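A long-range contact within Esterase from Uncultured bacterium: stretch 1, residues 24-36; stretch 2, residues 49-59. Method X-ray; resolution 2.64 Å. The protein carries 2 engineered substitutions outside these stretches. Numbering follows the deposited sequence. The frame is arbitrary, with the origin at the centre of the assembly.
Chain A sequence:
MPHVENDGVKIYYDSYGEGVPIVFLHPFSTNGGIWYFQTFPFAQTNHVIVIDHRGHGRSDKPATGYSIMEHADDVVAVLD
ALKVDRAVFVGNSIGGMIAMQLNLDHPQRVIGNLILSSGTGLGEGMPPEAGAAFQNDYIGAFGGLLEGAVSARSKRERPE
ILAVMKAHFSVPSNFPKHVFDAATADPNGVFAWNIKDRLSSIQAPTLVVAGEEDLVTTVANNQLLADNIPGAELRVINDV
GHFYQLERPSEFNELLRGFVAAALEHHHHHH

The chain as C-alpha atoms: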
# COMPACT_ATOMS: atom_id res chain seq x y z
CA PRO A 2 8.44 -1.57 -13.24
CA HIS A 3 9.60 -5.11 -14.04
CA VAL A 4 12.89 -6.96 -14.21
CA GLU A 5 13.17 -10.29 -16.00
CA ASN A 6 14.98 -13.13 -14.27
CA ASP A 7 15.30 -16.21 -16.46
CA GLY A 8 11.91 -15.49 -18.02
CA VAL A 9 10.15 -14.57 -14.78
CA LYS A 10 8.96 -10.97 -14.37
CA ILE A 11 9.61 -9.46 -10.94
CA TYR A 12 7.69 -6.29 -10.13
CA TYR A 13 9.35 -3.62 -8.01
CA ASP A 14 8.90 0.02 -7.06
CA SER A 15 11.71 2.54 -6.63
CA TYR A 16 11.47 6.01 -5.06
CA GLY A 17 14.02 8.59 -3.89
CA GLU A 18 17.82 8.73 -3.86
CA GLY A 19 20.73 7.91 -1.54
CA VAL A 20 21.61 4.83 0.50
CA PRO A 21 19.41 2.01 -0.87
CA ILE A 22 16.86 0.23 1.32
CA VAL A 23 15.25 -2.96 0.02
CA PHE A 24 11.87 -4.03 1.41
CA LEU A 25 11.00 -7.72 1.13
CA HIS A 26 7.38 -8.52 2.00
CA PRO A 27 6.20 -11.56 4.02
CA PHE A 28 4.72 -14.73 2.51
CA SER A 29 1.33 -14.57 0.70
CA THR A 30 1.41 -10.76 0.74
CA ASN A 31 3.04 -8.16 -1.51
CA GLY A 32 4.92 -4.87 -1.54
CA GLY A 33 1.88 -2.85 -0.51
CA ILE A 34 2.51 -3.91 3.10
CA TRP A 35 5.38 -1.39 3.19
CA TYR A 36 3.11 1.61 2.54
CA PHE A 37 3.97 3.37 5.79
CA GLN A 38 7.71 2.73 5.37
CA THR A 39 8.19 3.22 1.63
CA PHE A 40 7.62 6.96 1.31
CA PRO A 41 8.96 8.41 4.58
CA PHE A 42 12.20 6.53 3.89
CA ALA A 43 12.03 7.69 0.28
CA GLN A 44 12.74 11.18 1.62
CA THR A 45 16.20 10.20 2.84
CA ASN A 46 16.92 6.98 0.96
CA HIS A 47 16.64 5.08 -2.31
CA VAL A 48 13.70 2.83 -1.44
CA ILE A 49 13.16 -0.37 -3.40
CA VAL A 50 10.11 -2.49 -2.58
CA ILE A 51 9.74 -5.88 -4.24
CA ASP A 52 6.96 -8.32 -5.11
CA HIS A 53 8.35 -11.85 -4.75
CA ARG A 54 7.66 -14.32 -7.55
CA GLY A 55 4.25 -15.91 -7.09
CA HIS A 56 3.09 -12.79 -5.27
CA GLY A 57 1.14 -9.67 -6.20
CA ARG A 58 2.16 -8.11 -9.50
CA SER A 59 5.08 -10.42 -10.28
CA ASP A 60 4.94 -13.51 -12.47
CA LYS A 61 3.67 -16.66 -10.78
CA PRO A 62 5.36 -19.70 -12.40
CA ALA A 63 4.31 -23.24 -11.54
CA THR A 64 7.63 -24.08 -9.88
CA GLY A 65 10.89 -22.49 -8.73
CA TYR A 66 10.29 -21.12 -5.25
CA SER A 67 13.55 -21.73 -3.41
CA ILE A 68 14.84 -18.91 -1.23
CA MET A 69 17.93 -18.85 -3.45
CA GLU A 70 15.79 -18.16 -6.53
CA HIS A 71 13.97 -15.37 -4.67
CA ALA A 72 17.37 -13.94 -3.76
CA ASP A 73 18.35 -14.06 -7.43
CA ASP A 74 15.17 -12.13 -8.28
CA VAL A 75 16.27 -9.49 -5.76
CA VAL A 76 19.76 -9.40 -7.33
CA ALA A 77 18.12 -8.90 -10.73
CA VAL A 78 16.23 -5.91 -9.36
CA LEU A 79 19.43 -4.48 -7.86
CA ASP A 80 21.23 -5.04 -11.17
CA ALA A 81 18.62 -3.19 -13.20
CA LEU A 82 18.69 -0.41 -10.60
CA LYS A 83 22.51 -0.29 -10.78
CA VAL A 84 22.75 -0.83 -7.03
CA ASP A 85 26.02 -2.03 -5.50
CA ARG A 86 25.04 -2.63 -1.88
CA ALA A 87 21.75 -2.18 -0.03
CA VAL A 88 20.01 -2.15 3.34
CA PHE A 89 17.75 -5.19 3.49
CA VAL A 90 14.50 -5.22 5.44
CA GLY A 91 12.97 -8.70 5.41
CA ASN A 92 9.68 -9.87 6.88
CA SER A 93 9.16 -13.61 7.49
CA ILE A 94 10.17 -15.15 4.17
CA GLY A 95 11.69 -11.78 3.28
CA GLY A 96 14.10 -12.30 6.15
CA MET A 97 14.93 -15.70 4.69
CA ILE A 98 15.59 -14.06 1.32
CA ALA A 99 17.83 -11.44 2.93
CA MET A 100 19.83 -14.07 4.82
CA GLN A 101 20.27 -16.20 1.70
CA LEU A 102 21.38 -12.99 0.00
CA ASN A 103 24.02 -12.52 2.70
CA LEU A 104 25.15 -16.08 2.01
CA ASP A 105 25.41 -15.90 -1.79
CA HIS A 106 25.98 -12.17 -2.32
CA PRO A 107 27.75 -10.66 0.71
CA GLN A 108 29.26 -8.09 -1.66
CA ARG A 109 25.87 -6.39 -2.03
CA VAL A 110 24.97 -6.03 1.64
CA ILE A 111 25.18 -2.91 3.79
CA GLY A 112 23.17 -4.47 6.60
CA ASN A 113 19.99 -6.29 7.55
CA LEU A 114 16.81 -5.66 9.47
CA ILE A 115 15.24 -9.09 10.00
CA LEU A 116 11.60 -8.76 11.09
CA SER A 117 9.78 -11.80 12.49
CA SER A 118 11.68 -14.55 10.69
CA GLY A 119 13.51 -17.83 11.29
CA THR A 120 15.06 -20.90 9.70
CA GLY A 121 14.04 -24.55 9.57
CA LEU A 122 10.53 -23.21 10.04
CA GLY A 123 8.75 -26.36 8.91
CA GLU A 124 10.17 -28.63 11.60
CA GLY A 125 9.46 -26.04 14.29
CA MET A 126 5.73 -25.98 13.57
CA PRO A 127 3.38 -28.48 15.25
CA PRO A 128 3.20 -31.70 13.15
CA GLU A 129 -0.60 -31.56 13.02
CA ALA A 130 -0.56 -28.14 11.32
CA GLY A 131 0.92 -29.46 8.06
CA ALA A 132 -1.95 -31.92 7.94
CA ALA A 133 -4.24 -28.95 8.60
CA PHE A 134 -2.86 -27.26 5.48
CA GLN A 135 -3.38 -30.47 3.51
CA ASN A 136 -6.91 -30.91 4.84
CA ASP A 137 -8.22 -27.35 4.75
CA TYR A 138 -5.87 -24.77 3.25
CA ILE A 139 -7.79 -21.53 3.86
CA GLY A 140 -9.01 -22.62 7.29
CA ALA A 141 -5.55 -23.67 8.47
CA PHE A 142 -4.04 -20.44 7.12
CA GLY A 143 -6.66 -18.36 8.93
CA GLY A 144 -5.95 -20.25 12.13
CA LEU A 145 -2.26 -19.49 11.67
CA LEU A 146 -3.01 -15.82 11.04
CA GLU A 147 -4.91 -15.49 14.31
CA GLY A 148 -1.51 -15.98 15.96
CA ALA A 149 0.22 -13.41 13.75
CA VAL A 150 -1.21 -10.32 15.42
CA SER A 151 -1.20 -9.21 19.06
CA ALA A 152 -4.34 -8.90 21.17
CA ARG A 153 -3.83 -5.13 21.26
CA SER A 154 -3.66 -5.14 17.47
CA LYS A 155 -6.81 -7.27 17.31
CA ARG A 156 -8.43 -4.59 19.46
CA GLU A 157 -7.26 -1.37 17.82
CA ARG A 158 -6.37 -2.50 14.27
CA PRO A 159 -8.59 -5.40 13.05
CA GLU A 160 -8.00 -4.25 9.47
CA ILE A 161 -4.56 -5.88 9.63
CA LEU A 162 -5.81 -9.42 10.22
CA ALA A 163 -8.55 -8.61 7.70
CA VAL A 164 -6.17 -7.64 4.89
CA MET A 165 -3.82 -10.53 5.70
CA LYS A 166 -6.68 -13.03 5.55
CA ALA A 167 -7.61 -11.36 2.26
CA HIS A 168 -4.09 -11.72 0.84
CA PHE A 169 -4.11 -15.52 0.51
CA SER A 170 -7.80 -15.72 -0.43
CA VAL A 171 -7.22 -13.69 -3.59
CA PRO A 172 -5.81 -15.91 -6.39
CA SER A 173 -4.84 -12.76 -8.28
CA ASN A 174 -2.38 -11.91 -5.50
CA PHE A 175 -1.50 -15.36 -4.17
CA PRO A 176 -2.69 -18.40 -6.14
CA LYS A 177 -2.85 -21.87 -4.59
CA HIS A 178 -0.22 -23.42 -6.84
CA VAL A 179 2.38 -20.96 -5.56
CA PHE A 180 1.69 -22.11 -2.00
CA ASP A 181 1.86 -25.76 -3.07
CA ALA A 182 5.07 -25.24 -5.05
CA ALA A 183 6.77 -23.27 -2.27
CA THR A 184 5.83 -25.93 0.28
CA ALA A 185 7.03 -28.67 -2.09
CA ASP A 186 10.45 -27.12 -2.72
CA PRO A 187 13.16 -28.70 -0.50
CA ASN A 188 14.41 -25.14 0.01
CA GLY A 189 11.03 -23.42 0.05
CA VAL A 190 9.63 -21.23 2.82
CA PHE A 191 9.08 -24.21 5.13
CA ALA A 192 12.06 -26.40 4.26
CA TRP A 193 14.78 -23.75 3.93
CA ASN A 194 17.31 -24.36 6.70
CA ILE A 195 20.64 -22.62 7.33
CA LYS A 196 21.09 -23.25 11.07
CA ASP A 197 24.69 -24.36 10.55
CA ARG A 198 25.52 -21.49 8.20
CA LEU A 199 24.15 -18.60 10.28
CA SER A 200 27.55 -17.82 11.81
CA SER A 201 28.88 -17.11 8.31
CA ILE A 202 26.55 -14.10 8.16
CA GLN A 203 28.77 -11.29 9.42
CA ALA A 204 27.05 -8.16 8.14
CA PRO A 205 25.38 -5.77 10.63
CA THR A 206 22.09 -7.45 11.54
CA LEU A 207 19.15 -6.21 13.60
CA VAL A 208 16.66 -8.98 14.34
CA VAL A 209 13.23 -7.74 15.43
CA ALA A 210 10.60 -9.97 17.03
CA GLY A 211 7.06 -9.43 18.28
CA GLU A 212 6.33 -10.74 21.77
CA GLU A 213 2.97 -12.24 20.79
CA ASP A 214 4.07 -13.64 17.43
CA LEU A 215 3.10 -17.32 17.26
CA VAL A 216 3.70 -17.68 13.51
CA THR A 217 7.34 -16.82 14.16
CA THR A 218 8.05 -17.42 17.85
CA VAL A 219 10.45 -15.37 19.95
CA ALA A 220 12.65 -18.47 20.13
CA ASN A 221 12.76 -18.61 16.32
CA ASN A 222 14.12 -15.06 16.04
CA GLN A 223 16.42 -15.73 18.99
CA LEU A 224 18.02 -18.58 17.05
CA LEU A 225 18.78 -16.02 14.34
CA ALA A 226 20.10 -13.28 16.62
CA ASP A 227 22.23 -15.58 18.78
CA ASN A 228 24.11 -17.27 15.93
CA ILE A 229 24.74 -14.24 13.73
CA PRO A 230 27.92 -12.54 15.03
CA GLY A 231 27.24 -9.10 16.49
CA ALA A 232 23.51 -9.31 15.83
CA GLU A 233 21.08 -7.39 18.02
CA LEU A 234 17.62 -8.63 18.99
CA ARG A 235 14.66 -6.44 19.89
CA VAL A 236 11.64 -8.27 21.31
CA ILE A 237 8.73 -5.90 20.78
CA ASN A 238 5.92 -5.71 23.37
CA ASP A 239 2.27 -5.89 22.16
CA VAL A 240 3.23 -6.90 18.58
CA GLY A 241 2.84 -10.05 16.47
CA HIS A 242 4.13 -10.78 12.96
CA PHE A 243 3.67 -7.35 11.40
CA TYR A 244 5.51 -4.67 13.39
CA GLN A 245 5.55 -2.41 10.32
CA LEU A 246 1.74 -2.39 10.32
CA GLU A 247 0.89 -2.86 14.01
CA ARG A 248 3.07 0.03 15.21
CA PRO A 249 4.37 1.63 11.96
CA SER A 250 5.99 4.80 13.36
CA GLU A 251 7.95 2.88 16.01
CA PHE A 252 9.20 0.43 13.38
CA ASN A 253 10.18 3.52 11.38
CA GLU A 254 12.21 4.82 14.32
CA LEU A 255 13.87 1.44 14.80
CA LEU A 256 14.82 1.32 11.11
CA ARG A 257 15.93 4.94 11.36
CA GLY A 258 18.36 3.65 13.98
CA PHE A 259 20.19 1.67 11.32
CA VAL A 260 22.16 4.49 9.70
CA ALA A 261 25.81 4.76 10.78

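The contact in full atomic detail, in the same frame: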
# COMPACT_ATOMS: atom_id res chain seq x y z
N PHE A 24 12.95 -3.43 0.64
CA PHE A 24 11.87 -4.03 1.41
C PHE A 24 11.34 -5.30 0.74
O PHE A 24 10.91 -5.31 -0.44
CB PHE A 24 10.73 -3.03 1.61
CG PHE A 24 11.12 -1.81 2.40
CD1 PHE A 24 11.52 -0.65 1.76
CD2 PHE A 24 11.08 -1.82 3.79
CE1 PHE A 24 11.87 0.47 2.48
CE2 PHE A 24 11.43 -0.70 4.51
CZ PHE A 24 11.83 0.45 3.86
N LEU A 25 11.39 -6.37 1.53
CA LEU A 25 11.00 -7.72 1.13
C LEU A 25 9.80 -8.16 1.96
O LEU A 25 9.93 -8.44 3.15
CB LEU A 25 12.16 -8.68 1.33
CG LEU A 25 13.47 -8.27 0.66
CD1 LEU A 25 14.59 -9.25 0.96
CD2 LEU A 25 13.23 -8.17 -0.83
N HIS A 26 8.64 -8.24 1.32
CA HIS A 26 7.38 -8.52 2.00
C HIS A 26 7.28 -9.96 2.51
O HIS A 26 7.97 -10.84 2.01
CB HIS A 26 6.21 -8.23 1.06
CG HIS A 26 6.07 -9.21 -0.06
ND1 HIS A 26 5.45 -10.43 0.09
CD2 HIS A 26 6.48 -9.16 -1.35
CE1 HIS A 26 5.48 -11.09 -1.05
NE2 HIS A 26 6.10 -10.34 -1.94
N PRO A 27 6.41 -10.20 3.51
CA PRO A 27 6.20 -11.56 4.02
C PRO A 27 5.44 -12.45 3.03
O PRO A 27 4.95 -11.98 2.01
CB PRO A 27 5.37 -11.34 5.29
CG PRO A 27 4.67 -10.06 5.05
CD PRO A 27 5.66 -9.21 4.30
N PHE A 28 5.35 -13.74 3.37
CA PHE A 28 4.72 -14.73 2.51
C PHE A 28 3.23 -14.46 2.32
O PHE A 28 2.55 -14.00 3.24
CB PHE A 28 4.94 -16.13 3.10
CG PHE A 28 4.70 -17.25 2.14
CD1 PHE A 28 5.31 -17.26 0.89
CD2 PHE A 28 3.90 -18.32 2.49
CE1 PHE A 28 5.10 -18.30 0.00
CE2 PHE A 28 3.69 -19.37 1.61
CZ PHE A 28 4.28 -19.36 0.37
N SER A 29 2.74 -14.72 1.10
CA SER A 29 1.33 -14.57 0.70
C SER A 29 0.88 -13.12 0.55
O SER A 29 -0.25 -12.86 0.13
CB SER A 29 0.41 -15.29 1.69
OG SER A 29 0.12 -14.46 2.80
N THR A 30 1.75 -12.17 0.89
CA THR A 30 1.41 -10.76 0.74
C THR A 30 2.09 -10.16 -0.48
O THR A 30 2.44 -10.88 -1.42
CB THR A 30 1.83 -9.95 1.98
OG1 THR A 30 3.26 -9.84 2.04
CG2 THR A 30 1.32 -10.61 3.25
N ASN A 31 2.27 -8.85 -0.48
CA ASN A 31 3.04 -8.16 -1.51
C ASN A 31 3.64 -6.87 -0.99
O ASN A 31 3.59 -6.59 0.21
CB ASN A 31 2.17 -7.88 -2.74
CG ASN A 31 0.94 -7.06 -2.41
OD1 ASN A 31 1.01 -5.86 -2.18
ND2 ASN A 31 -0.22 -7.72 -2.41
N GLY A 32 4.20 -6.07 -1.90
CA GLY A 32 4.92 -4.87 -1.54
C GLY A 32 4.10 -3.79 -0.86
O GLY A 32 4.63 -2.96 -0.11
N GLY A 33 2.79 -3.82 -1.10
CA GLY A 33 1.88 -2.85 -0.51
C GLY A 33 2.05 -2.73 0.99
O GLY A 33 1.97 -1.63 1.55
N ILE A 34 2.31 -3.85 1.65
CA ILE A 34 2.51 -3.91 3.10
C ILE A 34 3.52 -2.88 3.63
O ILE A 34 3.51 -2.57 4.83
CB ILE A 34 2.96 -5.33 3.55
CG1 ILE A 34 2.66 -5.57 5.03
CG2 ILE A 34 4.43 -5.56 3.24
CD1 ILE A 34 2.94 -6.98 5.49
N TRP A 35 4.37 -2.35 2.76
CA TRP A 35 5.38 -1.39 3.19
C TRP A 35 4.95 0.06 3.00
O TRP A 35 5.80 0.96 3.00
CB TRP A 35 6.69 -1.64 2.42
CG TRP A 35 7.26 -3.00 2.64
CD1 TRP A 35 7.37 -4.00 1.72
CD2 TRP A 35 7.81 -3.51 3.86
NE1 TRP A 35 7.96 -5.10 2.29
CE2 TRP A 35 8.23 -4.83 3.61
CE3 TRP A 35 7.98 -2.99 5.15
CZ2 TRP A 35 8.82 -5.63 4.59
CZ3 TRP A 35 8.56 -3.78 6.12
CH2 TRP A 35 8.97 -5.09 5.83
N TYR A 36 3.64 0.29 2.86
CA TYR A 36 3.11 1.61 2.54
C TYR A 36 3.57 2.69 3.51
O TYR A 36 3.92 3.80 3.10
CB TYR A 36 1.57 1.58 2.51
CG TYR A 36 0.95 2.94 2.20
CD1 TYR A 36 1.06 3.49 0.93
CD2 TYR A 36 0.29 3.67 3.18
CE1 TYR A 36 0.52 4.73 0.64
CE2 TYR A 36 -0.25 4.92 2.89
CZ TYR A 36 -0.13 5.44 1.62
OH TYR A 36 -0.66 6.67 1.34
N ILE A 49 13.46 0.65 -2.41
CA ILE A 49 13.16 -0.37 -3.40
C ILE A 49 12.27 -1.41 -2.74
O ILE A 49 12.71 -2.10 -1.83
CB ILE A 49 14.45 -1.06 -3.91
CG1 ILE A 49 15.44 -0.02 -4.45
CG2 ILE A 49 14.12 -2.13 -4.94
CD1 ILE A 49 16.89 -0.41 -4.25
N VAL A 50 11.03 -1.53 -3.19
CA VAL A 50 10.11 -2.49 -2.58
C VAL A 50 9.73 -3.55 -3.60
O VAL A 50 9.33 -3.22 -4.72
CB VAL A 50 8.86 -1.78 -2.03
CG1 VAL A 50 8.34 -0.78 -3.03
CG2 VAL A 50 7.78 -2.79 -1.65
N ILE A 51 9.88 -4.83 -3.23
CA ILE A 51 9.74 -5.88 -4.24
C ILE A 51 8.58 -6.86 -4.00
O ILE A 51 8.32 -7.28 -2.86
CB ILE A 51 11.05 -6.70 -4.37
CG1 ILE A 51 12.18 -5.80 -4.85
CG2 ILE A 51 10.89 -7.86 -5.34
CD1 ILE A 51 13.52 -6.49 -4.93
N ASP A 52 7.89 -7.20 -5.08
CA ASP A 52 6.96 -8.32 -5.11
C ASP A 52 7.71 -9.61 -5.45
O ASP A 52 8.27 -9.73 -6.53
CB ASP A 52 5.85 -8.08 -6.14
CG ASP A 52 4.76 -7.17 -5.62
OD1 ASP A 52 5.01 -6.44 -4.63
OD2 ASP A 52 3.66 -7.18 -6.21
N HIS A 53 7.73 -10.55 -4.51
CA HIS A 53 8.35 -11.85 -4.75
C HIS A 53 7.63 -12.56 -5.89
O HIS A 53 6.48 -12.24 -6.20
CB HIS A 53 8.31 -12.72 -3.50
CG HIS A 53 8.88 -12.06 -2.28
ND1 HIS A 53 9.88 -11.11 -2.35
CD2 HIS A 53 8.59 -12.21 -0.97
CE1 HIS A 53 10.18 -10.71 -1.13
NE2 HIS A 53 9.41 -11.35 -0.27
N ARG A 54 8.31 -13.52 -6.52
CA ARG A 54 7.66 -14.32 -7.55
C ARG A 54 6.54 -15.13 -6.92
O ARG A 54 6.68 -15.64 -5.81
CB ARG A 54 8.67 -15.24 -8.25
CG ARG A 54 9.40 -16.20 -7.33
CD ARG A 54 10.20 -17.22 -8.12
NE ARG A 54 11.15 -16.57 -9.02
CZ ARG A 54 11.90 -17.21 -9.91
NH1 ARG A 54 11.81 -18.53 -10.03
NH2 ARG A 54 12.74 -16.54 -10.69
N GLY A 55 5.42 -15.22 -7.62
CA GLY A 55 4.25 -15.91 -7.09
C GLY A 55 3.40 -15.01 -6.22
O GLY A 55 2.38 -15.44 -5.67
N HIS A 56 3.80 -13.74 -6.10
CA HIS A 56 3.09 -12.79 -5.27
C HIS A 56 2.73 -11.51 -6.02
O HIS A 56 3.51 -11.03 -6.85
CB HIS A 56 3.91 -12.43 -4.03
CG HIS A 56 4.19 -13.59 -3.13
ND1 HIS A 56 5.16 -14.53 -3.40
CD2 HIS A 56 3.62 -13.97 -1.96
CE1 HIS A 56 5.18 -15.43 -2.43
NE2 HIS A 56 4.25 -15.12 -1.55
N GLY A 57 1.56 -10.98 -5.72
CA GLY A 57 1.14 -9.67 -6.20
C GLY A 57 1.20 -9.45 -7.70
O GLY A 57 0.47 -10.07 -8.47
N ARG A 58 2.09 -8.56 -8.11
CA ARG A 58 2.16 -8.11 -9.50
C ARG A 58 3.25 -8.82 -10.30
O ARG A 58 3.38 -8.60 -11.50
CB ARG A 58 2.39 -6.60 -9.53
CG ARG A 58 1.34 -5.82 -8.77
CD ARG A 58 1.80 -4.40 -8.52
NE ARG A 58 2.55 -4.27 -7.28
CZ ARG A 58 2.22 -3.43 -6.30
NH1 ARG A 58 1.16 -2.65 -6.43
NH2 ARG A 58 2.95 -3.37 -5.20
N SER A 59 4.02 -9.66 -9.62
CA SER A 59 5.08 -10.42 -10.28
C SER A 59 4.52 -11.67 -10.94
O SER A 59 3.40 -12.09 -10.65
CB SER A 59 6.18 -10.79 -9.29
OG SER A 59 6.90 -9.65 -8.87
O HOH W 1 8.52 -6.10 -0.65

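How do the two stretches first come together? They run side by side as parallel strands, with Phe24 paired to Val50. Phe24 N donates to Ile49 O at 2.8 Å, and Ile51 N donates to Phe24 O at 3.0 Å; both bonds are nearly straight, and they tie Phe24 to the residues before and after its partner, the usual parallel pattern. Side chains then sort by face. Phe24 and Val50 share one side, with Phe24 CB 4.3 Å from Val50 CB. Leu25 and Ile51 share the other, where Leu25 CD2 lies 4.4 Å from Ile51 CB.

What takes over where the regular pairing gives out? A water sits between the stretches, donating to Phe24 O and to Ile51 O, each 2.5 Å from the water oxygen, and weakly accepting from His26 N and Trp35 NE1. It thus links the two strands and the Trp35 indole, supplementing the direct bond that Phe24 O already accepts from Ile51 N. Beyond it, His53 donates twice to His26: His53 N to His26 NE2 at 3.1 Å, and His53 NE2 to His26 O at 2.7 Å. The rings form an offset stack, with centroids 3.8 Å apart and planes at 24°. The first of these bonds needs an unprotonated His26 NE2, which fits with His26 ND1 donating to Pro27 O at 2.5 Å.

How does the turn after His26 meet the second loop? Pro27 to Thr30 form a type II turn, and His56, at the end of another type II turn that starts at His53, packs against it. The edge of the His26 ring is directed at the face of His56. The edge of the His56 ring in turn faces the turn's backbone, with His56 NE2 3.1 Å from Ser29 N and His56 CD2 3.4 Å from Thr30 O. Phe28 points its CB away, yet its ring returns, bringing Phe28 CD1 to 3.4 Å from His56 NE2.

Why do the stretches fit so closely around Asn31 and Gly32? Gly32 N donates to Asp52 OD1 at 2.9 Å, while Asp52 OD2 accepts from Arg58 N at 2.8 Å and forms a salt bridge with Arg58 NE at 3.3 Å. One carboxylate therefore ties stretch 1 to the second loop. Glycine suits this spot: a CB on Gly32 would clash with Asp52 OD1 and Val50 CG2. Likewise, a CB on Gly57 would clash with Asn31 CB and Asp52 OD2. Trp35 closes the contact against Val50, Trp35 CD1 lying 3.6 Å from Val50 CG2.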